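Local structure of NADH kinase POS5, mitochondrial (Saccharomyces cerevisiae, 3AFO) at residues 136-142 / 350-356; 178-183 / 196-202; 236-240 / 251-255. The protein phosphorylates NADH, and NAD+ about half as readily, at the expense of ATP, making it a key mitochondrial source of the reductant NADPH and an antioxidant factor. Residues are numbered along the deposited sequence.

Contact 1: 136-142 / 350-356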
loop_
_atom_site.group_PDB
_atom_site.type_symbol
_atom_site.label_atom_id
_atom_site.label_comp_id
_atom_site.label_asym_id
_atom_site.label_seq_id
_atom_site.Cartn_x
_atom_site.Cartn_y
_atom_site.Cartn_z
ATOM N N ASN A 136 34.200 6.577 11.006
ATOM C CA ASN A 136 35.260 5.673 10.541
ATOM C C ASN A 136 35.912 4.848 11.650
ATOM O O ASN A 136 36.788 4.026 11.380
ATOM C CB ASN A 136 36.313 6.421 9.710
ATOM C CG ASN A 136 37.112 7.412 10.532
ATOM O OD1 ASN A 136 36.596 7.999 11.485
ATOM N ND2 ASN A 136 38.380 7.602 10.172
ATOM N N THR A 137 35.478 5.041 12.891
ATOM C CA THR A 137 36.001 4.235 13.985
ATOM C C THR A 137 34.945 3.393 14.717
ATOM O O THR A 137 33.798 3.241 14.273
ATOM C CB THR A 137 36.805 5.093 14.986
ATOM O OG1 THR A 137 37.553 4.232 15.850
ATOM C CG2 THR A 137 35.880 5.968 15.818
ATOM N N GLN A 138 35.368 2.826 15.831
ATOM C CA GLN A 138 34.523 2.073 16.709
ATOM C C GLN A 138 33.592 3.034 17.457
ATOM O O GLN A 138 34.041 4.060 17.961
ATOM C CB GLN A 138 35.439 1.364 17.687
ATOM C CG GLN A 138 34.783 0.471 18.678
ATOM C CD GLN A 138 35.802 -0.424 19.321
ATOM O OE1 GLN A 138 36.404 -1.260 18.653
ATOM N NE2 GLN A 138 36.026 -0.242 20.617
ATOM N N VAL A 139 32.304 2.696 17.522
ATOM C CA VAL A 139 31.325 3.493 18.260
ATOM C C VAL A 139 31.250 3.031 19.720
ATOM O O VAL A 139 31.035 1.852 19.997
ATOM C CB VAL A 139 29.910 3.443 17.598
ATOM C CG1 VAL A 139 28.989 4.503 18.201
ATOM C CG2 VAL A 139 30.011 3.638 16.087
ATOM N N PRO A 140 31.438 3.961 20.674
ATOM C CA PRO A 140 31.250 3.600 22.075
ATOM C C PRO A 140 29.768 3.296 22.328
ATOM O O PRO A 140 28.923 3.713 21.535
ATOM C CB PRO A 140 31.665 4.875 22.820
ATOM C CG PRO A 140 31.482 5.976 21.829
ATOM C CD PRO A 140 31.805 5.377 20.503
ATOM N N PRO A 141 29.453 2.586 23.428
ATOM C CA PRO A 141 28.067 2.351 23.828
ATOM C C PRO A 141 27.296 3.665 23.917
ATOM O O PRO A 141 27.882 4.707 24.247
ATOM C CB PRO A 141 28.207 1.732 25.218
ATOM C CG PRO A 141 29.583 1.162 25.247
ATOM C CD PRO A 141 30.417 1.998 24.376
ATOM N N VAL A 142 26.000 3.614 23.614
ATOM C CA VAL A 142 25.166 4.821 23.532
ATOM C C VAL A 142 24.051 4.794 24.573
ATOM O O VAL A 142 23.229 3.873 24.601
ATOM C CB VAL A 142 24.547 4.995 22.116
ATOM C CG1 VAL A 142 23.734 6.298 22.028
ATOM C CG2 VAL A 142 25.633 4.975 21.043
ATOM N N LYS A 350 38.666 -3.853 15.690
ATOM C CA LYS A 350 37.648 -2.807 15.667
ATOM C C LYS A 350 36.246 -3.414 15.751
ATOM O O LYS A 350 35.822 -4.153 14.855
ATOM C CB LYS A 350 37.797 -1.937 14.408
ATOM C CG LYS A 350 37.278 -0.511 14.560
ATOM C CD LYS A 350 35.945 -0.289 13.841
ATOM C CE LYS A 350 36.163 0.088 12.373
ATOM N NZ LYS A 350 34.928 0.619 11.729
ATOM N N ARG A 351 35.543 -3.116 16.840
ATOM C CA ARG A 351 34.174 -3.584 17.029
ATOM C C ARG A 351 33.235 -2.830 16.077
ATOM O O ARG A 351 33.324 -1.598 15.945
ATOM C CB ARG A 351 33.758 -3.400 18.491
ATOM C CG ARG A 351 32.369 -3.922 18.841
ATOM C CD ARG A 351 31.990 -3.579 20.276
ATOM N NE ARG A 351 31.819 -2.139 20.487
ATOM C CZ ARG A 351 32.627 -1.376 21.225
ATOM N NH1 ARG A 351 32.380 -0.079 21.348
ATOM N NH2 ARG A 351 33.681 -1.899 21.849
ATOM N N SER A 352 32.364 -3.577 15.398
ATOM C CA SER A 352 31.434 -3.006 14.416
ATOM C C SER A 352 30.061 -2.690 15.018
ATOM O O SER A 352 29.717 -3.180 16.090
ATOM C CB SER A 352 31.268 -3.957 13.223
ATOM O OG SER A 352 30.735 -5.198 13.639
ATOM N N GLY A 353 29.287 -1.872 14.314
ATOM C CA GLY A 353 27.917 -1.569 14.712
ATOM C C GLY A 353 27.814 -0.581 15.861
ATOM O O GLY A 353 28.807 0.045 16.257
ATOM N N ILE A 354 26.600 -0.455 16.388
ATOM C CA ILE A 354 26.278 0.511 17.425
ATOM C C ILE A 354 25.554 -0.219 18.537
ATOM O O ILE A 354 24.566 -0.903 18.283
ATOM C CB ILE A 354 25.341 1.613 16.878
ATOM C CG1 ILE A 354 26.002 2.351 15.715
ATOM C CG2 ILE A 354 24.934 2.587 17.978
ATOM C CD1 ILE A 354 25.012 2.934 14.729
ATOM N N TYR A 355 26.029 -0.062 19.771
ATOM C CA TYR A 355 25.381 -0.684 20.914
ATOM C C TYR A 355 24.635 0.350 21.739
ATOM O O TYR A 355 25.243 1.267 22.313
ATOM C CB TYR A 355 26.384 -1.443 21.778
ATOM C CG TYR A 355 26.999 -2.648 21.103
ATOM C CD1 TYR A 355 26.539 -3.936 21.382
ATOM C CD2 TYR A 355 28.039 -2.501 20.186
ATOM C CE1 TYR A 355 27.107 -5.045 20.769
ATOM C CE2 TYR A 355 28.605 -3.601 19.567
ATOM C CZ TYR A 355 28.136 -4.870 19.864
ATOM O OH TYR A 355 28.699 -5.964 19.246
ATOM N N CYS A 356 23.316 0.193 21.794
ATOM C CA CYS A 356 22.460 1.128 22.496
ATOM C C CYS A 356 21.951 0.466 23.759
ATOM O O CYS A 356 21.329 -0.594 23.698
ATOM C CB CYS A 356 21.282 1.554 21.607
ATOM S SG CYS A 356 21.786 2.318 20.064
HETATM O O HOH W 1 34.446 2.115 22.483
HETATM O O HOH W 2 28.311 1.476 20.234
HETATM O O HOH W 3 31.477 0.396 16.024
HETATM O O HOH W 4 30.492 -0.399 18.825
#
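In NAD kinases an N-terminal α/β domain meets a C-terminal β domain, and here the C-terminal stretch 350-356 returns to pack beside the loop 136-142 that leads into a strand of the parallel sheet. The principle is knob and hollow with water as filler. Val139 is an apolar knob: its CG2 lies 3.8 Å from Gly353 O and 4.2 Å from Ile354 CG1, with Val131 of helix 124-132 and Arg180 completing the hollow. Val142 CG2 rests 3.9 Å from Ile354 CG2. The Arg351 guanidinium slides under Gln138, whose CD covers one of its faces, while Gln138 OE1 accepts from Arg351 N at 2.7 Å. Where the backbones stand too far apart to bond directly, waters 3 and 4 join Val139 to Gly353 O and water 2 joins Val139 O to Tyr355 N. The segments close up at a single bridge between Val142 and Cys356, with Val142 N donating to Tyr355 O at 2.8 Å. At the edge of the guanidinium, Arg351 NH1 donates to Val139 O at 2.7 Å.

Contact 2: 178-183 / 196-202. With NAI (1,4-dihydronicotinamide adenine dinucleotide), chain C.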
loop_
_atom_site.group_PDB
_atom_site.type_symbol
_atom_site.label_atom_id
_atom_site.label_comp_id
_atom_site.label_asym_id
_atom_site.label_seq_id
_atom_site.Cartn_x
_atom_site.Cartn_y
_atom_site.Cartn_z
ATOM N N ARG A 178 22.924 -2.490 16.909
ATOM C CA ARG A 178 22.345 -1.962 15.680
ATOM C C ARG A 178 23.457 -1.869 14.662
ATOM O O ARG A 178 24.524 -1.328 14.956
ATOM C CB ARG A 178 21.725 -0.580 15.900
ATOM C CG ARG A 178 20.606 -0.502 16.942
ATOM C CD ARG A 178 20.093 0.947 17.035
ATOM N NE ARG A 178 19.041 1.167 18.035
ATOM C CZ ARG A 178 17.759 0.823 17.884
ATOM N NH1 ARG A 178 17.345 0.187 16.786
ATOM N NH2 ARG A 178 16.889 1.083 18.854
ATOM N N THR A 179 23.209 -2.390 13.466
ATOM C CA THR A 179 24.207 -2.409 12.400
ATOM C C THR A 179 24.284 -1.057 11.690
ATOM O O THR A 179 23.368 -0.243 11.801
ATOM C CB THR A 179 23.901 -3.528 11.386
ATOM O OG1 THR A 179 24.880 -3.515 10.339
ATOM C CG2 THR A 179 22.527 -3.328 10.796
ATOM N N ARG A 180 25.386 -0.825 10.979
ATOM C CA ARG A 180 25.612 0.411 10.236
ATOM C C ARG A 180 25.792 0.111 8.751
ATOM O O ARG A 180 26.372 -0.922 8.386
ATOM C CB ARG A 180 26.889 1.101 10.720
ATOM C CG ARG A 180 26.786 1.826 12.049
ATOM C CD ARG A 180 27.999 2.741 12.264
ATOM N NE ARG A 180 29.233 1.978 12.462
ATOM C CZ ARG A 180 30.440 2.517 12.644
ATOM N NH1 ARG A 180 30.593 3.840 12.667
ATOM N NH2 ARG A 180 31.500 1.730 12.813
ATOM N N LEU A 181 25.309 1.028 7.913
ATOM C CA LEU A 181 25.588 1.011 6.479
ATOM C C LEU A 181 26.755 1.946 6.137
ATOM O O LEU A 181 27.046 2.904 6.867
ATOM C CB LEU A 181 24.356 1.423 5.670
ATOM C CG LEU A 181 23.104 0.540 5.670
ATOM C CD1 LEU A 181 22.012 1.179 4.817
ATOM C CD2 LEU A 181 23.406 -0.859 5.173
ATOM N N GLU A 182 27.414 1.648 5.026
ATOM C CA GLU A 182 28.435 2.519 4.463
ATOM C C GLU A 182 27.969 3.003 3.111
ATOM O O GLU A 182 27.538 2.205 2.277
ATOM C CB GLU A 182 29.752 1.769 4.293
ATOM C CG GLU A 182 30.489 1.490 5.570
ATOM C CD GLU A 182 31.877 0.909 5.310
ATOM O OE1 GLU A 182 32.329 0.894 4.142
ATOM O OE2 GLU A 182 32.507 0.457 6.277
ATOM N N CYS A 183 28.026 4.313 2.907
ATOM C CA CYS A 183 27.778 4.907 1.602
ATOM C C CYS A 183 29.112 5.357 1.003
ATOM O O CYS A 183 29.840 6.141 1.618
ATOM C CB CYS A 183 26.825 6.097 1.728
ATOM S SG CYS A 183 26.523 6.987 0.198
ATOM N N THR A 196 30.680 7.692 3.939
ATOM C CA THR A 196 29.870 8.099 5.079
ATOM C C THR A 196 29.224 6.868 5.723
ATOM O O THR A 196 29.103 5.810 5.094
ATOM C CB THR A 196 28.789 9.132 4.680
ATOM O OG1 THR A 196 28.108 8.689 3.503
ATOM C CG2 THR A 196 29.410 10.500 4.399
ATOM N N HIS A 197 28.818 7.012 6.981
ATOM C CA HIS A 197 28.249 5.917 7.741
ATOM C C HIS A 197 26.841 6.254 8.214
ATOM O O HIS A 197 26.578 7.377 8.642
ATOM C CB HIS A 197 29.160 5.570 8.912
ATOM C CG HIS A 197 30.532 5.145 8.486
ATOM N ND1 HIS A 197 31.489 6.042 8.061
ATOM C CD2 HIS A 197 31.096 3.919 8.392
ATOM C CE1 HIS A 197 32.588 5.386 7.729
ATOM N NE2 HIS A 197 32.376 4.097 7.924
ATOM N N ALA A 198 25.946 5.273 8.119
ATOM C CA ALA A 198 24.522 5.486 8.384
ATOM C C ALA A 198 23.983 4.541 9.437
ATOM O O ALA A 198 24.174 3.328 9.359
ATOM C CB ALA A 198 23.702 5.359 7.092
ATOM N N MET A 199 23.272 5.110 10.407
ATOM C CA MET A 199 22.564 4.324 11.407
ATOM C C MET A 199 21.111 4.063 10.970
ATOM O O MET A 199 20.555 2.995 11.242
ATOM C CB MET A 199 22.599 5.084 12.732
ATOM C CG MET A 199 21.762 4.535 13.821
ATOM S SD MET A 199 22.176 5.388 15.357
ATOM C CE MET A 199 21.184 4.409 16.459
ATOM N N ASN A 200 20.523 5.059 10.314
ATOM C CA ASN A 200 19.148 5.016 9.818
ATOM C C ASN A 200 19.107 4.646 8.350
ATOM O O ASN A 200 18.595 3.581 7.961
ATOM C CB ASN A 200 18.505 6.398 9.954
ATOM C CG ASN A 200 17.477 6.491 11.055
ATOM O OD1 ASN A 200 16.782 7.509 11.147
ATOM N ND2 ASN A 200 17.359 5.462 11.888
ATOM N N ASP A 201 19.615 5.553 7.527
ATOM C CA ASP A 201 19.428 5.430 6.102
ATOM C C ASP A 201 20.346 6.262 5.240
ATOM O O ASP A 201 21.006 7.202 5.704
ATOM C CB ASP A 201 17.965 5.742 5.737
ATOM C CG ASP A 201 17.431 6.992 6.424
ATOM O OD1 ASP A 201 18.194 7.971 6.641
ATOM O OD2 ASP A 201 16.217 6.995 6.731
ATOM N N ILE A 202 20.360 5.895 3.964
ATOM C CA ILE A 202 20.986 6.651 2.909
ATOM C C ILE A 202 19.896 6.876 1.877
ATOM O O ILE A 202 19.238 5.912 1.444
ATOM C CB ILE A 202 22.153 5.861 2.290
ATOM C CG1 ILE A 202 23.238 5.648 3.356
ATOM C CG2 ILE A 202 22.711 6.593 1.033
ATOM C CD1 ILE A 202 23.919 4.281 3.310
HETATM P PA NAI C . 13.964 15.070 11.544
HETATM O O1A NAI C . 13.566 15.614 12.884
HETATM O O2A NAI C . 13.698 16.067 10.292
HETATM O O5B NAI C . 13.156 13.787 11.160
HETATM C C5B NAI C . 13.022 12.851 12.116
HETATM C C4B NAI C . 11.584 12.504 12.259
HETATM O O4B NAI C . 11.670 11.073 12.028
HETATM C C3B NAI C . 11.419 12.726 13.758
HETATM O O3B NAI C . 10.029 12.704 14.090
HETATM C C2B NAI C . 12.141 11.497 14.312
HETATM O O2B NAI C . 11.659 11.131 15.599
HETATM C C1B NAI C . 11.729 10.415 13.316
HETATM N N9A NAI C . 12.746 9.328 13.245
HETATM C C8A NAI C . 14.041 9.443 12.931
HETATM N N7A NAI C . 14.615 8.230 12.986
HETATM C C5A NAI C . 13.675 7.341 13.312
HETATM C C6A NAI C . 13.657 5.959 13.508
HETATM N N6A NAI C . 14.758 5.194 13.367
HETATM N N1A NAI C . 12.487 5.384 13.854
HETATM C C2A NAI C . 11.375 6.088 14.005
HETATM N N3A NAI C . 11.360 7.400 13.824
HETATM C C4A NAI C . 12.489 8.048 13.484
HETATM O O3 NAI C . 15.582 14.718 11.432
HETATM P PN NAI C . 16.347 13.771 12.481
HETATM O O1N NAI C . 15.553 13.661 13.749
HETATM O O2N NAI C . 17.749 14.233 12.431
HETATM O O5D NAI C . 16.301 12.272 11.830
HETATM C C5D NAI C . 16.792 12.039 10.521
HETATM C C4D NAI C . 15.869 11.068 9.801
HETATM O O4D NAI C . 14.744 11.842 9.324
HETATM C C3D NAI C . 16.457 10.524 8.509
HETATM O O3D NAI C . 17.326 9.413 8.769
HETATM C C2D NAI C . 15.178 10.083 7.761
HETATM O O2D NAI C . 14.948 8.682 7.979
HETATM C C1D NAI C . 14.066 10.908 8.474
HETATM N N1N NAI C . 13.306 11.624 7.437
HETATM C C2N NAI C . 11.969 11.275 7.276
HETATM C C3N NAI C . 11.187 11.882 6.308
HETATM C C7N NAI C . 9.700 11.459 6.193
HETATM O O7N NAI C . 8.930 11.976 5.387
HETATM N N7N NAI C . 9.324 10.513 7.031
HETATM C C4N NAI C . 11.758 12.861 5.485
HETATM C C5N NAI C . 13.113 13.226 5.630
HETATM C C6N NAI C . 13.904 12.607 6.601
HETATM O O HOH W 5 21.278 0.605 12.890
HETATM O O HOH W 6 29.082 9.340 1.060
#
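This is an antiparallel β-hairpin contact, between strand 174-186 and strand 194-198 of the large antiparallel sheet, followed by a turn that carries the chain into strand 201-205 of a second sheet and to the bound NADH. The short strand axes 181-183 and 196-198 approach to 4.7 Å at 148°. Leu181 and Ala198 form one hydrogen-bonded pair, their N and O atoms exchanging two bonds, each 2.9 Å; Cys183 and Thr196 form the next in the same way. Between them, Glu182 and His197 are a non-hydrogen-bonded pair with side chains on one face, Glu182 CG lying 3.8 Å from His197 CD2. On the other face Leu181, Cys183, Thr196 and Ala198 line up, and Ile202 folds back against Leu181 and Cys183: its CD1 reaches Leu181 CB at 3.7 Å and Cys183 CB at 3.8 Å, joining the two sheets as layers of a sandwich.

Regular pairing stops at Arg180, where water 5 takes over, donating to both Thr179 O and Met199 O. The Arg180 guanidinium has His197 CD2 over one face and a salt bridge to Glu322. In the turn, the backbone N atoms of Met199, Asn200 and Asp201 are held by the Asp304 carboxylate, and Asn200 and Asp201 belong to the NADH pocket. Asp201 OD2 accepts a very short, 2.5 Å hydrogen bond from O2D of the ligand's nicotinamide ribose.

Contact 3: 236-240 / 251-255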
loop_
_atom_site.group_PDB
_atom_site.type_symbol
_atom_site.label_atom_id
_atom_site.label_comp_id
_atom_site.label_asym_id
_atom_site.label_seq_id
_atom_site.Cartn_x
_atom_site.Cartn_y
_atom_site.Cartn_z
ATOM N N THR A 236 18.752 0.702 7.258
ATOM C CA THR A 236 18.980 -0.381 8.195
ATOM C C THR A 236 17.614 -0.756 8.761
ATOM O O THR A 236 16.652 -0.003 8.598
ATOM C CB THR A 236 19.830 0.091 9.383
ATOM O OG1 THR A 236 19.154 1.180 10.021
ATOM C CG2 THR A 236 21.222 0.547 8.923
ATOM N N PRO A 237 17.535 -1.901 9.466
ATOM C CA PRO A 237 16.337 -2.250 10.232
ATOM C C PRO A 237 15.967 -1.150 11.231
ATOM O O PRO A 237 14.782 -0.841 11.391
ATOM C CB PRO A 237 16.765 -3.523 10.960
ATOM C CG PRO A 237 17.715 -4.174 9.937
ATOM C CD PRO A 237 18.534 -2.991 9.488
ATOM N N THR A 238 16.969 -0.547 11.872
ATOM C CA THR A 238 16.727 0.633 12.719
ATOM C C THR A 238 15.998 1.733 11.923
ATOM O O THR A 238 15.028 2.327 12.404
ATOM C CB THR A 238 18.059 1.171 13.322
ATOM O OG1 THR A 238 18.555 0.208 14.261
ATOM C CG2 THR A 238 17.847 2.506 14.040
ATOM N N GLY A 239 16.435 1.962 10.687
ATOM C CA GLY A 239 15.818 2.979 9.827
ATOM C C GLY A 239 14.495 2.585 9.184
ATOM O O GLY A 239 13.872 3.411 8.511
ATOM N N SER A 240 14.068 1.334 9.374
ATOM C CA SER A 240 12.781 0.868 8.812
ATOM C C SER A 240 11.586 1.637 9.391
ATOM O O SER A 240 10.552 1.779 8.742
ATOM C CB SER A 240 12.584 -0.646 9.004
ATOM O OG SER A 240 12.285 -0.966 10.357
ATOM N N ILE A 251 7.991 -2.832 8.760
ATOM C CA ILE A 251 8.665 -2.601 10.039
ATOM C C ILE A 251 9.560 -3.803 10.281
ATOM O O ILE A 251 9.093 -4.936 10.310
ATOM C CB ILE A 251 7.638 -2.428 11.202
ATOM C CG1 ILE A 251 6.817 -1.143 10.994
ATOM C CG2 ILE A 251 8.348 -2.462 12.577
ATOM C CD1 ILE A 251 5.701 -0.917 12.022
ATOM N N VAL A 252 10.859 -3.549 10.400
ATOM C CA VAL A 252 11.832 -4.622 10.470
ATOM C C VAL A 252 12.522 -4.584 11.828
ATOM O O VAL A 252 13.081 -3.559 12.212
ATOM C CB VAL A 252 12.866 -4.503 9.338
ATOM C CG1 VAL A 252 13.851 -5.676 9.381
ATOM C CG2 VAL A 252 12.152 -4.446 7.972
ATOM N N SER A 253 12.455 -5.692 12.554
ATOM C CA SER A 253 13.136 -5.797 13.835
ATOM C C SER A 253 14.646 -5.534 13.697
ATOM O O SER A 253 15.287 -6.062 12.772
ATOM C CB SER A 253 12.911 -7.174 14.451
ATOM O OG SER A 253 13.965 -7.484 15.356
ATOM N N PRO A 254 15.224 -4.745 14.629
ATOM C CA PRO A 254 16.664 -4.437 14.550
ATOM C C PRO A 254 17.560 -5.656 14.747
ATOM O O PRO A 254 18.780 -5.547 14.612
ATOM C CB PRO A 254 16.874 -3.409 15.669
ATOM C CG PRO A 254 15.745 -3.688 16.639
ATOM C CD PRO A 254 14.577 -4.027 15.741
ATOM N N LEU A 255 16.967 -6.808 15.060
ATOM C CA LEU A 255 17.735 -8.061 15.129
ATOM C C LEU A 255 17.839 -8.805 13.793
ATOM O O LEU A 255 18.555 -9.798 13.691
ATOM C CB LEU A 255 17.147 -8.999 16.194
ATOM C CG LEU A 255 17.168 -8.524 17.649
ATOM C CD1 LEU A 255 16.492 -9.587 18.536
ATOM C CD2 LEU A 255 18.591 -8.228 18.102
#
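Ile251 opens the second segment; its CB points away from 236-240 and its side chain packs on Trp364 and Ile368 of helix 363-370. Val252 follows and makes the one hydrogen bond across the contact: its N donates to Ser240 OG at 3.0 Å. That hydroxyl donates to Pro237 O at 2.7 Å. Val252 CG1 also meets Pro237 CB at 4.0 Å. Ile251 and Val252 form a parallel β ladder with a strand of the second subunit, so a sheet continues across the interface, while the facing turn 236-240 belongs to the NADH pocket through Thr238, whose O accepts from the adenine amino group. The turn is itself held by an ST motif, Gly239 N donating to Thr236 OG1 at 2.9 Å. Ser253 brings its O to 3.5 Å from Pro237 CB and starts an ST turn. Pro254 then lies against the same proline, its CA 3.7 Å from Pro237 CB. At Leu255 the chain has left the contact, and its N donates to Ser253 OG at 3.1 Å.

How the contacts relate
Read from the N terminus, the chain first lays down 136-142, which waits more than 200 residues for its partner 350-356. Inside that long loop contact 2 opens and closes as a short hairpin, and contact 3 follows in series, so both nest within contact 1 and none cross. Contacts 1 and 2 share a sheet: Ile354 O lies 2.7 Å from Arg178 N, a probable hydrogen bond. Contacts 2 and 3 probably join through Met199 O and Thr236 OG1, 2.6 Å apart. Contacts 1 and 3 do not touch, their centres being about 17 Å apart. Contact 1 ties the parallel to the large antiparallel sheet, contact 2 lies between, and contact 3 reaches the second subunit.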